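Local coordinates for dihydroorotase (Saccharomyces cerevisiae S288C, PDB 6L0A), which catalyses the zinc-dependent interconversion of N-carbamoyl-L-aspartate and dihydroorotate, the third step of de novo pyrimidine biosynthesis, at residues P162-L167 with I176-C181; N155-F160 with E184-T189; Y252-S257 with S310-K315. One frame throughout, in Å; residues are numbered along the deposited sequence.

Interaction 1: P162-L167 with I176-C181; sequences PALKKL and IILEHC. With ZN (zinc ion), chain L.
Leu164 carries this contact by dividing its two methyl groups between two residues of the strand. CD1 lies 3.7 Å from Ile176 CG2, the two side chains sliding past one another in opposite directions, while CD2 reaches 3.9 Å to Leu178 CD2, where the two leucines cross obliquely. In Leu164 the CG is anti to the backbone N (chi1 174°), which carries the fork away from the helix and sets one prong against each strand residue. Ile176 answers with its other branch as well: the CG1 arm points at the helix and brings CD1 to 4.2 Å from Leu167 CB, one turn further on. Every touching residue is buried and the contact is wholly apolar, with no hydrogen bond between 162-167 and 176-181. Past the strand the chain turns to His180, whose NE2 binds the zinc ion at 2.1 Å, with Glu179 CB 3.9 Å above the centre of the imidazole ring. Lys98 and His137 also bind this zinc. The segment axes run nearly antiparallel, at 169° and 10.4 Å, as expected for the return leg of a beta-alpha-beta crossover. That unit comprises strand 133-136, helix 156-170 and strand 175-178 of the TIM barrel: Leu136 of the first strand touches Leu164, Leu167 and Ile176, and Ile190 of helix 184-193 covers Leu164 and Leu178.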
ATOM      1  N   PRO C 162       8.519 -22.477  -0.528  1.00 18.51           N
ATOM      2  CA  PRO C 162       8.464 -23.952  -0.616  1.00 21.69           C
ATOM      3  C   PRO C 162       8.203 -24.467  -2.025  1.00 22.27           C
ATOM      4  O   PRO C 162       8.792 -25.481  -2.424  1.00 21.94           O
ATOM      5  CB  PRO C 162       7.321 -24.317   0.340  1.00 22.46           C
ATOM      6  CG  PRO C 162       7.291 -23.202   1.332  1.00 27.56           C
ATOM      7  CD  PRO C 162       7.654 -21.960   0.553  1.00 21.30           C
ATOM      8  N   ALA C 163       7.337 -23.792  -2.790  1.00 18.50           N
ATOM      9  CA  ALA C 163       7.079 -24.214  -4.166  1.00 18.15           C
ATOM     10  C   ALA C 163       8.343 -24.135  -5.012  1.00 18.82           C
ATOM     11  O   ALA C 163       8.622 -25.039  -5.809  1.00 19.57           O
ATOM     12  CB  ALA C 163       5.971 -23.363  -4.789  1.00 19.04           C
ATOM     13  N   LEU C 164       9.116 -23.054  -4.856  1.00 19.12           N
ATOM     14  CA  LEU C 164      10.389 -22.934  -5.562  1.00 19.83           C
ATOM     15  C   LEU C 164      11.309 -24.102  -5.230  1.00 25.69           C
ATOM     16  O   LEU C 164      11.924 -24.702  -6.123  1.00 20.77           O
ATOM     17  CB  LEU C 164      11.069 -21.613  -5.198  1.00 18.29           C
ATOM     18  CG  LEU C 164      12.474 -21.400  -5.755  1.00 18.18           C
ATOM     19  CD1 LEU C 164      12.448 -21.440  -7.294  1.00 18.74           C
ATOM     20  CD2 LEU C 164      13.080 -20.093  -5.241  1.00 20.90           C
ATOM     21  N   LYS C 165      11.432 -24.427  -3.942  1.00 22.96           N
ATOM     22  CA  LYS C 165      12.358 -25.488  -3.557  1.00 23.54           C
ATOM     23  C   LYS C 165      11.908 -26.834  -4.113  1.00 21.48           C
ATOM     24  O   LYS C 165      12.737 -27.631  -4.566  1.00 24.37           O
ATOM     25  CB  LYS C 165      12.494 -25.539  -2.034  1.00 23.33           C
ATOM     26  CG  LYS C 165      13.348 -24.412  -1.455  1.00 28.54           C
ATOM     27  CD  LYS C 165      13.434 -24.545   0.063  1.00 34.33           C
ATOM     28  CE  LYS C 165      13.258 -23.213   0.766  1.00 39.06           C
ATOM     29  NZ  LYS C 165      13.263 -23.384   2.253  1.00 41.63           N
ATOM     30  N   LYS C 166      10.603 -27.096  -4.108  1.00 21.55           N
ATOM     31  CA  LYS C 166      10.106 -28.360  -4.647  1.00 25.11           C
ATOM     32  C   LYS C 166      10.362 -28.465  -6.147  1.00 27.22           C
ATOM     33  O   LYS C 166      10.735 -29.535  -6.644  1.00 23.87           O
ATOM     34  CB  LYS C 166       8.619 -28.520  -4.350  1.00 25.94           C
ATOM     35  CG  LYS C 166       8.057 -29.865  -4.822  1.00 23.08           C
ATOM     36  CD  LYS C 166       6.622 -30.061  -4.396  1.00 26.50           C
ATOM     37  CE  LYS C 166       6.064 -31.385  -4.922  1.00 31.81           C
ATOM     38  NZ  LYS C 166       7.098 -32.467  -4.903  1.00 32.50           N
ATOM     39  N   LEU C 167      10.167 -27.368  -6.890  1.00 21.45           N
ATOM     40  CA  LEU C 167      10.438 -27.407  -8.328  1.00 19.14           C
ATOM     41  C   LEU C 167      11.915 -27.653  -8.598  1.00 22.84           C
ATOM     42  O   LEU C 167      12.271 -28.416  -9.505  1.00 23.73           O
ATOM     43  CB  LEU C 167       9.983 -26.103  -9.001  1.00 15.38           C
ATOM     44  CG  LEU C 167       8.483 -25.827  -9.108  1.00 22.86           C
ATOM     45  CD1 LEU C 167       8.245 -24.421  -9.682  1.00 16.40           C
ATOM     46  CD2 LEU C 167       7.765 -26.884  -9.954  1.00 20.84           C
ATOM     47  N   ILE C 176      16.115 -22.140 -13.290  1.00 17.12           N
ATOM     48  CA  ILE C 176      14.930 -21.507 -12.722  1.00 14.89           C
ATOM     49  C   ILE C 176      15.329 -20.144 -12.181  1.00 14.84           C
ATOM     50  O   ILE C 176      16.358 -20.008 -11.510  1.00 14.90           O
ATOM     51  CB  ILE C 176      14.301 -22.361 -11.603  1.00 19.11           C
ATOM     52  CG1 ILE C 176      13.857 -23.725 -12.117  1.00 16.75           C
ATOM     53  CG2 ILE C 176      13.106 -21.643 -10.970  1.00 16.57           C
ATOM     54  CD1 ILE C 176      13.410 -24.656 -10.993  1.00 20.79           C
ATOM     55  N   ILE C 177      14.514 -19.134 -12.454  1.00 12.27           N
ATOM     56  CA  ILE C 177      14.752 -17.807 -11.914  1.00 12.16           C
ATOM     57  C   ILE C 177      13.572 -17.402 -11.049  1.00 10.98           C
ATOM     58  O   ILE C 177      12.422 -17.423 -11.503  1.00 11.88           O
ATOM     59  CB  ILE C 177      14.981 -16.755 -13.012  1.00 14.93           C
ATOM     60  CG1 ILE C 177      16.179 -17.134 -13.885  1.00 15.52           C
ATOM     61  CG2 ILE C 177      15.212 -15.380 -12.366  1.00 13.91           C
ATOM     62  CD1 ILE C 177      16.431 -16.162 -15.017  1.00 16.23           C
ATOM     63  N   LEU C 178      13.861 -17.020  -9.816  1.00 12.04           N
ATOM     64  CA  LEU C 178      12.882 -16.322  -8.990  1.00 14.86           C
ATOM     65  C   LEU C 178      12.948 -14.854  -9.392  1.00 11.78           C
ATOM     66  O   LEU C 178      13.850 -14.126  -8.982  1.00 14.44           O
ATOM     67  CB  LEU C 178      13.185 -16.531  -7.510  1.00 12.85           C
ATOM     68  CG  LEU C 178      12.145 -15.994  -6.516  1.00 20.15           C
ATOM     69  CD1 LEU C 178      10.753 -16.578  -6.745  1.00 17.35           C
ATOM     70  CD2 LEU C 178      12.602 -16.236  -5.085  1.00 16.16           C
ATOM     71  N   GLU C 179      12.007 -14.429 -10.235  1.00 10.51           N
ATOM     72  CA  GLU C 179      12.042 -13.086 -10.788  1.00 12.90           C
ATOM     73  C   GLU C 179      11.750 -12.045  -9.709  1.00 13.35           C
ATOM     74  O   GLU C 179      11.062 -12.315  -8.724  1.00 12.98           O
ATOM     75  CB  GLU C 179      11.023 -12.953 -11.926  1.00 13.86           C
ATOM     76  CG  GLU C 179      11.294 -13.870 -13.128  1.00 13.86           C
ATOM     77  CD  GLU C 179      12.524 -13.449 -13.913  1.00 15.42           C
ATOM     78  OE1 GLU C 179      12.920 -12.273 -13.790  1.00 16.14           O
ATOM     79  OE2 GLU C 179      13.098 -14.281 -14.663  1.00 14.76           O
ATOM     80  N   HIS C 180      12.276 -10.838  -9.925  1.00 11.89           N
ATOM     81  CA  HIS C 180      12.076  -9.669  -9.065  1.00 14.53           C
ATOM     82  C   HIS C 180      11.845  -9.990  -7.593  1.00 15.09           C
ATOM     83  O   HIS C 180      10.743  -9.762  -7.067  1.00 14.66           O
ATOM     84  CB  HIS C 180      10.922  -8.798  -9.607  1.00 14.42           C
ATOM     85  CG  HIS C 180       9.712  -9.559 -10.071  1.00 16.74           C
ATOM     86  ND1 HIS C 180       9.079 -10.512  -9.301  1.00 15.66           N
ATOM     87  CD2 HIS C 180       8.999  -9.470 -11.220  1.00 21.14           C
ATOM     88  CE1 HIS C 180       8.043 -10.994  -9.967  1.00 15.81           C
ATOM     89  NE2 HIS C 180       7.970 -10.379 -11.134  1.00 17.41           N
ATOM     90  N   CYS C 181      12.878 -10.502  -6.917  1.00 11.64           N
ATOM     91  CA  CYS C 181      12.776 -10.775  -5.485  1.00 13.98           C
ATOM     92  C   CYS C 181      12.534  -9.492  -4.713  1.00 13.34           C
ATOM     93  O   CYS C 181      13.110  -8.438  -5.026  1.00 12.83           O
ATOM     94  CB  CYS C 181      14.042 -11.443  -4.949  1.00 16.91           C
ATOM     95  SG  CYS C 181      14.212 -13.160  -5.425  1.00 30.16           S
TER
HETATM   96 ZN    ZN L 402       6.081  -9.928 -12.029  1.00 39.90          ZN

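Interaction 2: N155-F160 with E184-T189; sequences NAEEAF and ESAIKT
Glu158 lays its side chain alongside Ser185, with CG 4.0 Å from Ser185 CB and the carboxylate reaching on to the hydroxyl. There Ser185 OG donates a short hydrogen bond of 2.6 Å to Glu158 OE2, approaching on the anti side of that oxygen and 25° out of the carboxylate plane. The serine hydroxyl is anti to its own carbonyl carbon and beside its backbone N (chi1 -71°), a setting that turns it to the neighbouring helix. Glu158 arrives from the other helix with CG anti to the backbone N and an extended chain, so it spans the distance between the helices although its CB starts off to one side. Next to this pair, and more deeply buried, Glu157 brings OE1 to 3.1 Å from the methyl group of Ala186, a tight approach of oxygen to carbon. The polar partners of this carboxylate lie at the turn leading into helix 184-193: OE2 is hydrogen-bonded to Thr182 OG1 and OE1 to Ser183 OG, and Ser183 OG is also bonded to the backbone N of Ala186. With an alanine at Ser185 the hydroxyl is gone, and Glu158 OE2 would probably lose its mate across the contact, leaving the carboxylate set free to turn. The contact thus joins the starts of two successive helices of the barrel, 156-170 and 184-193. Both glutamates meet the first turn of helix 184-193, whose N-terminal end may ease the negative charge, more plausibly for Glu157, while hydroxyl groups satisfy the buried carboxylate of Glu157 close to the zinc ligand His180.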
ATOM      1  N   ASN C 155       3.264 -11.290   2.601  1.00 13.38           N
ATOM      2  CA  ASN C 155       3.927 -12.577   2.773  1.00 13.07           C
ATOM      3  C   ASN C 155       3.748 -13.514   1.581  1.00 11.79           C
ATOM      4  O   ASN C 155       4.152 -14.678   1.665  1.00 12.75           O
ATOM      5  CB  ASN C 155       3.470 -13.265   4.075  1.00 14.41           C
ATOM      6  CG  ASN C 155       2.013 -13.713   4.051  1.00 15.21           C
ATOM      7  OD1 ASN C 155       1.271 -13.500   3.080  1.00 15.46           O
ATOM      8  ND2 ASN C 155       1.595 -14.362   5.137  1.00 18.38           N
ATOM      9  N   ALA C 156       3.159 -13.042   0.470  1.00 11.70           N
ATOM     10  CA  ALA C 156       2.861 -13.959  -0.639  1.00 10.75           C
ATOM     11  C   ALA C 156       4.131 -14.507  -1.288  1.00 12.75           C
ATOM     12  O   ALA C 156       4.131 -15.642  -1.782  1.00 14.78           O
ATOM     13  CB  ALA C 156       1.978 -13.265  -1.677  1.00 12.82           C
ATOM     14  N   GLU C 157       5.218 -13.725  -1.293  1.00 12.20           N
ATOM     15  CA  GLU C 157       6.490 -14.195  -1.830  1.00 10.82           C
ATOM     16  C   GLU C 157       7.126 -15.238  -0.910  1.00 12.70           C
ATOM     17  O   GLU C 157       7.536 -16.316  -1.362  1.00 11.98           O
ATOM     18  CB  GLU C 157       7.435 -13.011  -2.036  1.00 12.04           C
ATOM     19  CG  GLU C 157       8.803 -13.412  -2.503  1.00 13.47           C
ATOM     20  CD  GLU C 157       9.656 -12.214  -2.857  1.00 13.65           C
ATOM     21  OE1 GLU C 157      10.704 -12.030  -2.224  1.00 14.68           O
ATOM     22  OE2 GLU C 157       9.276 -11.446  -3.761  1.00 15.25           O
ATOM     23  N   GLU C 158       7.207 -14.938   0.388  1.00 13.97           N
ATOM     24  CA  GLU C 158       7.698 -15.926   1.348  1.00 16.07           C
ATOM     25  C   GLU C 158       6.893 -17.218   1.272  1.00 17.53           C
ATOM     26  O   GLU C 158       7.463 -18.319   1.327  1.00 18.31           O
ATOM     27  CB  GLU C 158       7.642 -15.344   2.757  1.00 19.08           C
ATOM     28  CG  GLU C 158       8.241 -16.217   3.839  1.00 23.11           C
ATOM     29  CD  GLU C 158       8.194 -15.519   5.186  1.00 38.06           C
ATOM     30  OE1 GLU C 158       7.289 -15.827   5.991  1.00 44.14           O
ATOM     31  OE2 GLU C 158       9.042 -14.632   5.422  1.00 36.89           O
ATOM     32  N   ALA C 159       5.568 -17.106   1.121  1.00 14.50           N
ATOM     33  CA  ALA C 159       4.711 -18.288   1.043  1.00 14.94           C
ATOM     34  C   ALA C 159       5.005 -19.139  -0.191  1.00 17.76           C
ATOM     35  O   ALA C 159       4.724 -20.339  -0.185  1.00 16.96           O
ATOM     36  CB  ALA C 159       3.241 -17.877   1.041  1.00 17.09           C
ATOM     37  N   PHE C 160       5.556 -18.536  -1.243  1.00 15.36           N
ATOM     38  CA  PHE C 160       5.893 -19.246  -2.470  1.00 16.17           C
ATOM     39  C   PHE C 160       7.190 -20.040  -2.362  1.00 16.75           C
ATOM     40  O   PHE C 160       7.415 -20.948  -3.173  1.00 15.40           O
ATOM     41  CB  PHE C 160       6.014 -18.238  -3.621  1.00 12.58           C
ATOM     42  CG  PHE C 160       6.240 -18.869  -4.966  1.00 12.61           C
ATOM     43  CD1 PHE C 160       5.156 -19.236  -5.762  1.00 16.73           C
ATOM     44  CD2 PHE C 160       7.527 -19.085  -5.446  1.00 14.77           C
ATOM     45  CE1 PHE C 160       5.355 -19.811  -7.010  1.00 17.99           C
ATOM     46  CE2 PHE C 160       7.731 -19.672  -6.683  1.00 12.98           C
ATOM     47  CZ  PHE C 160       6.638 -20.025  -7.470  1.00 16.03           C
ATOM     48  N   GLU C 184      13.684 -10.275   2.214  1.00 18.29           N
ATOM     49  CA  GLU C 184      14.866 -10.891   2.805  1.00 17.53           C
ATOM     50  C   GLU C 184      14.742 -12.404   2.813  1.00 19.98           C
ATOM     51  O   GLU C 184      15.732 -13.117   2.588  1.00 21.68           O
ATOM     52  CB  GLU C 184      15.090 -10.372   4.227  1.00 18.99           C
ATOM     53  CG  GLU C 184      16.276 -11.039   4.892  1.00 22.61           C
ATOM     54  CD  GLU C 184      16.518 -10.575   6.310  1.00 28.12           C
ATOM     55  OE1 GLU C 184      15.550 -10.524   7.093  1.00 30.24           O
ATOM     56  OE2 GLU C 184      17.681 -10.254   6.630  1.00 29.49           O
ATOM     57  N   SER C 185      13.533 -12.913   3.073  1.00 18.18           N
ATOM     58  CA  SER C 185      13.329 -14.356   3.084  1.00 20.67           C
ATOM     59  C   SER C 185      13.726 -14.973   1.754  1.00 22.84           C
ATOM     60  O   SER C 185      14.377 -16.024   1.720  1.00 20.87           O
ATOM     61  CB  SER C 185      11.872 -14.691   3.410  1.00 21.12           C
ATOM     62  OG  SER C 185      11.595 -14.419   4.768  1.00 30.41           O
ATOM     63  N   ALA C 186      13.338 -14.336   0.642  1.00 17.87           N
ATOM     64  CA  ALA C 186      13.687 -14.878  -0.666  1.00 17.22           C
ATOM     65  C   ALA C 186      15.189 -14.826  -0.901  1.00 18.88           C
ATOM     66  O   ALA C 186      15.762 -15.776  -1.448  1.00 17.84           O
ATOM     67  CB  ALA C 186      12.953 -14.125  -1.773  1.00 16.50           C
ATOM     68  N   ILE C 187      15.841 -13.723  -0.508  1.00 17.43           N
ATOM     69  CA  ILE C 187      17.292 -13.611  -0.682  1.00 21.83           C
ATOM     70  C   ILE C 187      18.002 -14.747   0.049  1.00 21.47           C
ATOM     71  O   ILE C 187      18.901 -15.400  -0.502  1.00 21.93           O
ATOM     72  CB  ILE C 187      17.795 -12.237  -0.203  1.00 17.32           C
ATOM     73  CG1 ILE C 187      17.256 -11.105  -1.084  1.00 16.07           C
ATOM     74  CG2 ILE C 187      19.322 -12.194  -0.199  1.00 21.60           C
ATOM     75  CD1 ILE C 187      17.385 -11.370  -2.586  1.00 17.41           C
ATOM     76  N   LYS C 188      17.607 -15.002   1.301  1.00 22.34           N
ATOM     77  CA  LYS C 188      18.210 -16.093   2.065  1.00 22.61           C
ATOM     78  C   LYS C 188      18.021 -17.433   1.369  1.00 21.41           C
ATOM     79  O   LYS C 188      18.925 -18.276   1.368  1.00 21.98           O
ATOM     80  CB  LYS C 188      17.605 -16.166   3.463  1.00 23.37           C
ATOM     81  CG  LYS C 188      18.054 -15.108   4.421  1.00 27.25           C
ATOM     82  CD  LYS C 188      17.630 -15.540   5.815  1.00 30.55           C
ATOM     83  CE  LYS C 188      17.664 -14.405   6.781  1.00 36.95           C
ATOM     84  NZ  LYS C 188      17.207 -14.874   8.117  1.00 33.83           N
ATOM     85  N   THR C 189      16.844 -17.662   0.790  1.00 20.94           N
ATOM     86  CA  THR C 189      16.594 -18.942   0.138  1.00 21.77           C
ATOM     87  C   THR C 189      17.442 -19.100  -1.123  1.00 23.41           C
ATOM     88  O   THR C 189      18.024 -20.171  -1.348  1.00 22.60           O
ATOM     89  CB  THR C 189      15.106 -19.088  -0.171  1.00 20.54           C
ATOM     90  OG1 THR C 189      14.399 -19.274   1.059  1.00 22.50           O
ATOM     91  CG2 THR C 189      14.842 -20.298  -1.086  1.00 20.87           C
TER

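Interaction 3: Y252-S257 with S310-K315; sequences YFFFGS and SFYEVK
Phe254 meets Phe311 and Tyr312 in a contact made entirely of aromatic residues, with its own ring in an uncommon setting: CG stands between the backbone N and the carbonyl carbon (chi1 50°), which sends the ring from the strand toward the end of helix 300-312. Phe254 and Phe311 cross at about a right angle as side chains. Their ring planes make an oblique 45°, with centroids 5.7 Å apart. The closest touch is of Phe254 CE1 on Phe311 CB, at 3.8 Å, and CZ of the same ring lies 4.0 Å from Phe311 CD2. On its other flank Phe254 CE2 comes to the edge of the Tyr312 ring, near the plane of that ring and 4.2 Å from CE1. Two consecutive residues at the end of the helix therefore receive one phenylalanine. Just beyond them the helix ends in a Schellman motif in which Glu313, with positive phi, is the C' residue and its N makes a weak 3.2 Å bond to Ser310 O. The Phe254 ring also packs on Ala206 and Thr208 of the adjacent strand 205-209 and on Ile177 of strand 175-178 beyond it, and Ile177 touches Phe311 and Tyr312 too, consistent with a place in the barrel interior beside the helix end. No hydrogen bond joins 252-257 to 310-315, and the one polar side-chain atom among the touching residues, Tyr312 OH, pairs with Asn135 ND2 of strand 133-136. The contact rests on van der Waals packing of buried rings, with the phenol oxygen satisfied by that amide.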
ATOM      1  N   TYR C 252      24.419 -15.396  -8.792  1.00 21.28           N
ATOM      2  CA  TYR C 252      23.028 -15.823  -8.817  1.00 20.37           C
ATOM      3  C   TYR C 252      22.055 -14.671  -8.569  1.00 21.40           C
ATOM      4  O   TYR C 252      20.861 -14.920  -8.345  1.00 19.78           O
ATOM      5  CB  TYR C 252      22.788 -16.952  -7.809  1.00 22.44           C
ATOM      6  CG  TYR C 252      23.553 -16.845  -6.502  1.00 23.65           C
ATOM      7  CD1 TYR C 252      24.791 -17.462  -6.344  1.00 27.17           C
ATOM      8  CD2 TYR C 252      23.023 -16.154  -5.419  1.00 25.34           C
ATOM      9  CE1 TYR C 252      25.485 -17.382  -5.146  1.00 23.95           C
ATOM     10  CE2 TYR C 252      23.710 -16.067  -4.215  1.00 28.58           C
ATOM     11  CZ  TYR C 252      24.937 -16.685  -4.085  1.00 32.67           C
ATOM     12  OH  TYR C 252      25.620 -16.599  -2.889  1.00 29.16           O
ATOM     13  N   PHE C 253      22.535 -13.424  -8.612  1.00 21.29           N
ATOM     14  CA  PHE C 253      21.687 -12.235  -8.630  1.00 18.58           C
ATOM     15  C   PHE C 253      22.080 -11.397  -9.837  1.00 19.50           C
ATOM     16  O   PHE C 253      23.268 -11.126 -10.039  1.00 20.54           O
ATOM     17  CB  PHE C 253      21.833 -11.397  -7.344  1.00 17.08           C
ATOM     18  CG  PHE C 253      21.475 -12.132  -6.079  1.00 17.47           C
ATOM     19  CD1 PHE C 253      20.179 -12.561  -5.851  1.00 19.16           C
ATOM     20  CD2 PHE C 253      22.435 -12.372  -5.102  1.00 21.10           C
ATOM     21  CE1 PHE C 253      19.850 -13.240  -4.689  1.00 18.47           C
ATOM     22  CE2 PHE C 253      22.105 -13.041  -3.933  1.00 21.32           C
ATOM     23  CZ  PHE C 253      20.814 -13.474  -3.728  1.00 21.04           C
ATOM     24  N   PHE C 254      21.105 -11.001 -10.654  1.00 16.28           N
ATOM     25  CA  PHE C 254      21.406 -10.082 -11.742  1.00 16.18           C
ATOM     26  C   PHE C 254      20.165  -9.270 -12.077  1.00 14.33           C
ATOM     27  O   PHE C 254      19.088  -9.482 -11.518  1.00 12.84           O
ATOM     28  CB  PHE C 254      21.980 -10.811 -12.979  1.00 18.80           C
ATOM     29  CG  PHE C 254      21.188 -12.007 -13.446  1.00 16.08           C
ATOM     30  CD1 PHE C 254      21.544 -13.287 -13.054  1.00 16.45           C
ATOM     31  CD2 PHE C 254      20.125 -11.854 -14.330  1.00 16.28           C
ATOM     32  CE1 PHE C 254      20.842 -14.399 -13.512  1.00 17.09           C
ATOM     33  CE2 PHE C 254      19.419 -12.960 -14.790  1.00 16.56           C
ATOM     34  CZ  PHE C 254      19.780 -14.233 -14.378  1.00 18.62           C
ATOM     35  N   PHE C 255      20.343  -8.316 -12.989  1.00 13.53           N
ATOM     36  CA  PHE C 255      19.363  -7.263 -13.234  1.00 14.95           C
ATOM     37  C   PHE C 255      18.221  -7.754 -14.107  1.00 16.66           C
ATOM     38  O   PHE C 255      18.445  -8.272 -15.206  1.00 15.16           O
ATOM     39  CB  PHE C 255      20.041  -6.078 -13.917  1.00 12.05           C
ATOM     40  CG  PHE C 255      19.121  -4.938 -14.254  1.00 14.39           C
ATOM     41  CD1 PHE C 255      18.298  -4.380 -13.290  1.00 14.55           C
ATOM     42  CD2 PHE C 255      19.114  -4.396 -15.539  1.00 13.33           C
ATOM     43  CE1 PHE C 255      17.476  -3.309 -13.606  1.00 12.40           C
ATOM     44  CE2 PHE C 255      18.302  -3.322 -15.858  1.00 15.75           C
ATOM     45  CZ  PHE C 255      17.482  -2.774 -14.883  1.00 14.47           C
ATOM     46  N   GLY C 256      16.995  -7.563 -13.625  1.00 11.93           N
ATOM     47  CA  GLY C 256      15.816  -7.661 -14.472  1.00 12.51           C
ATOM     48  C   GLY C 256      14.898  -6.533 -14.060  1.00 12.78           C
ATOM     49  O   GLY C 256      14.457  -6.505 -12.909  1.00 13.48           O
ATOM     50  N   SER C 257      14.631  -5.582 -14.951  1.00 11.05           N
ATOM     51  CA  SER C 257      13.975  -4.354 -14.508  1.00 14.52           C
ATOM     52  C   SER C 257      12.528  -4.591 -14.108  1.00 13.97           C
ATOM     53  O   SER C 257      12.002  -3.894 -13.229  1.00 11.71           O
ATOM     54  CB  SER C 257      14.027  -3.299 -15.613  1.00 12.38           C
ATOM     55  OG  SER C 257      13.249  -3.685 -16.731  1.00 14.23           O
ATOM     56  N   SER C 310      25.819 -14.959 -18.746  1.00 19.64           N
ATOM     57  CA  SER C 310      26.281 -16.303 -18.408  1.00 20.46           C
ATOM     58  C   SER C 310      25.112 -17.257 -18.144  1.00 22.35           C
ATOM     59  O   SER C 310      25.110 -18.397 -18.625  1.00 21.74           O
ATOM     60  CB  SER C 310      27.220 -16.240 -17.198  1.00 22.16           C
ATOM     61  OG  SER C 310      27.502 -17.534 -16.685  1.00 26.68           O
ATOM     62  N   PHE C 311      24.112 -16.809 -17.376  1.00 18.85           N
ATOM     63  CA  PHE C 311      22.996 -17.684 -17.012  1.00 21.03           C
ATOM     64  C   PHE C 311      22.152 -18.048 -18.225  1.00 17.87           C
ATOM     65  O   PHE C 311      21.720 -19.198 -18.367  1.00 16.98           O
ATOM     66  CB  PHE C 311      22.128 -17.002 -15.942  1.00 19.05           C
ATOM     67  CG  PHE C 311      21.091 -17.901 -15.329  1.00 16.23           C
ATOM     68  CD1 PHE C 311      21.408 -18.710 -14.257  1.00 19.99           C
ATOM     69  CD2 PHE C 311      19.801 -17.938 -15.826  1.00 17.82           C
ATOM     70  CE1 PHE C 311      20.455 -19.553 -13.685  1.00 18.05           C
ATOM     71  CE2 PHE C 311      18.854 -18.768 -15.264  1.00 17.05           C
ATOM     72  CZ  PHE C 311      19.183 -19.574 -14.181  1.00 18.08           C
ATOM     73  N   TYR C 312      21.876 -17.080 -19.094  1.00 16.22           N
ATOM     74  CA  TYR C 312      21.089 -17.350 -20.285  1.00 17.29           C
ATOM     75  C   TYR C 312      21.954 -17.888 -21.417  1.00 20.20           C
ATOM     76  O   TYR C 312      21.423 -18.198 -22.490  1.00 19.97           O
ATOM     77  CB  TYR C 312      20.358 -16.086 -20.743  1.00 16.70           C
ATOM     78  CG  TYR C 312      19.043 -15.844 -20.019  1.00 17.34           C
ATOM     79  CD1 TYR C 312      18.999 -15.146 -18.813  1.00 17.29           C
ATOM     80  CD2 TYR C 312      17.846 -16.324 -20.542  1.00 19.52           C
ATOM     81  CE1 TYR C 312      17.780 -14.934 -18.151  1.00 15.75           C
ATOM     82  CE2 TYR C 312      16.639 -16.112 -19.902  1.00 16.77           C
ATOM     83  CZ  TYR C 312      16.610 -15.423 -18.707  1.00 19.21           C
ATOM     84  OH  TYR C 312      15.397 -15.231 -18.078  1.00 17.82           O
ATOM     85  N   GLU C 313      23.262 -17.986 -21.184  1.00 17.38           N
ATOM     86  CA  GLU C 313      24.234 -18.498 -22.153  1.00 23.17           C
ATOM     87  C   GLU C 313      24.085 -17.797 -23.499  1.00 26.21           C
ATOM     88  O   GLU C 313      23.917 -18.423 -24.548  1.00 25.01           O
ATOM     89  CB  GLU C 313      24.126 -20.020 -22.282  1.00 25.99           C
ATOM     90  CG  GLU C 313      24.357 -20.700 -20.934  1.00 23.98           C
ATOM     91  CD  GLU C 313      24.155 -22.218 -20.959  1.00 37.86           C
ATOM     92  OE1 GLU C 313      24.905 -22.901 -21.683  1.00 46.33           O
ATOM     93  OE2 GLU C 313      23.247 -22.699 -20.262  1.00 35.97           O
ATOM     94  N   VAL C 314      24.137 -16.467 -23.450  1.00 20.68           N
ATOM     95  CA  VAL C 314      24.040 -15.624 -24.635  1.00 22.09           C
ATOM     96  C   VAL C 314      25.370 -15.682 -25.373  1.00 27.01           C
ATOM     97  O   VAL C 314      26.430 -15.481 -24.772  1.00 24.30           O
ATOM     98  CB  VAL C 314      23.693 -14.180 -24.246  1.00 24.04           C
ATOM     99  CG1 VAL C 314      23.480 -13.319 -25.488  1.00 22.52           C
ATOM    100  CG2 VAL C 314      22.448 -14.148 -23.352  1.00 19.78           C
ATOM    101  N   LYS C 315      25.315 -15.954 -26.668  1.00 29.15           N
ATOM    102  CA  LYS C 315      26.506 -16.076 -27.497  1.00 30.33           C
ATOM    103  C   LYS C 315      26.650 -14.850 -28.388  1.00 30.81           C
ATOM    104  O   LYS C 315      25.663 -14.210 -28.764  1.00 25.07           O
ATOM    105  CB  LYS C 315      26.441 -17.339 -28.364  1.00 28.38           C
ATOM    106  CG  LYS C 315      26.121 -18.613 -27.604  1.00 28.11           C
ATOM    107  CD  LYS C 315      27.155 -18.900 -26.521  1.00 32.06           C
ATOM    108  CE  LYS C 315      26.897 -20.245 -25.844  1.00 35.88           C
ATOM    109  NZ  LYS C 315      27.843 -20.517 -24.719  1.00 37.82           N
TER

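The alternation of strand 175-178 relates interactions 1 and 3, whose centres lie 16 Å apart: Ile176 and Leu178 face the helix of interaction 1, whereas Ile177 faces the barrel interior, with CG1 3.4 Å from Phe311 CE2 of interaction 3. Interactions 1 and 2 share helix 156-170, and Leu178 CD2 lies 3.9 Å from Ala186 CB. Between interactions 2 and 3 there is a slighter touch, Ile187 CD1 to Phe253 CE1. Distance from the zinc ions grows from interaction 1, which holds the ligand His180, through the Glu157 side chain, about 9 Å from a zinc and about 10 Å from the bound malate, to the Tyr312 side chain, about 11 Å from a zinc.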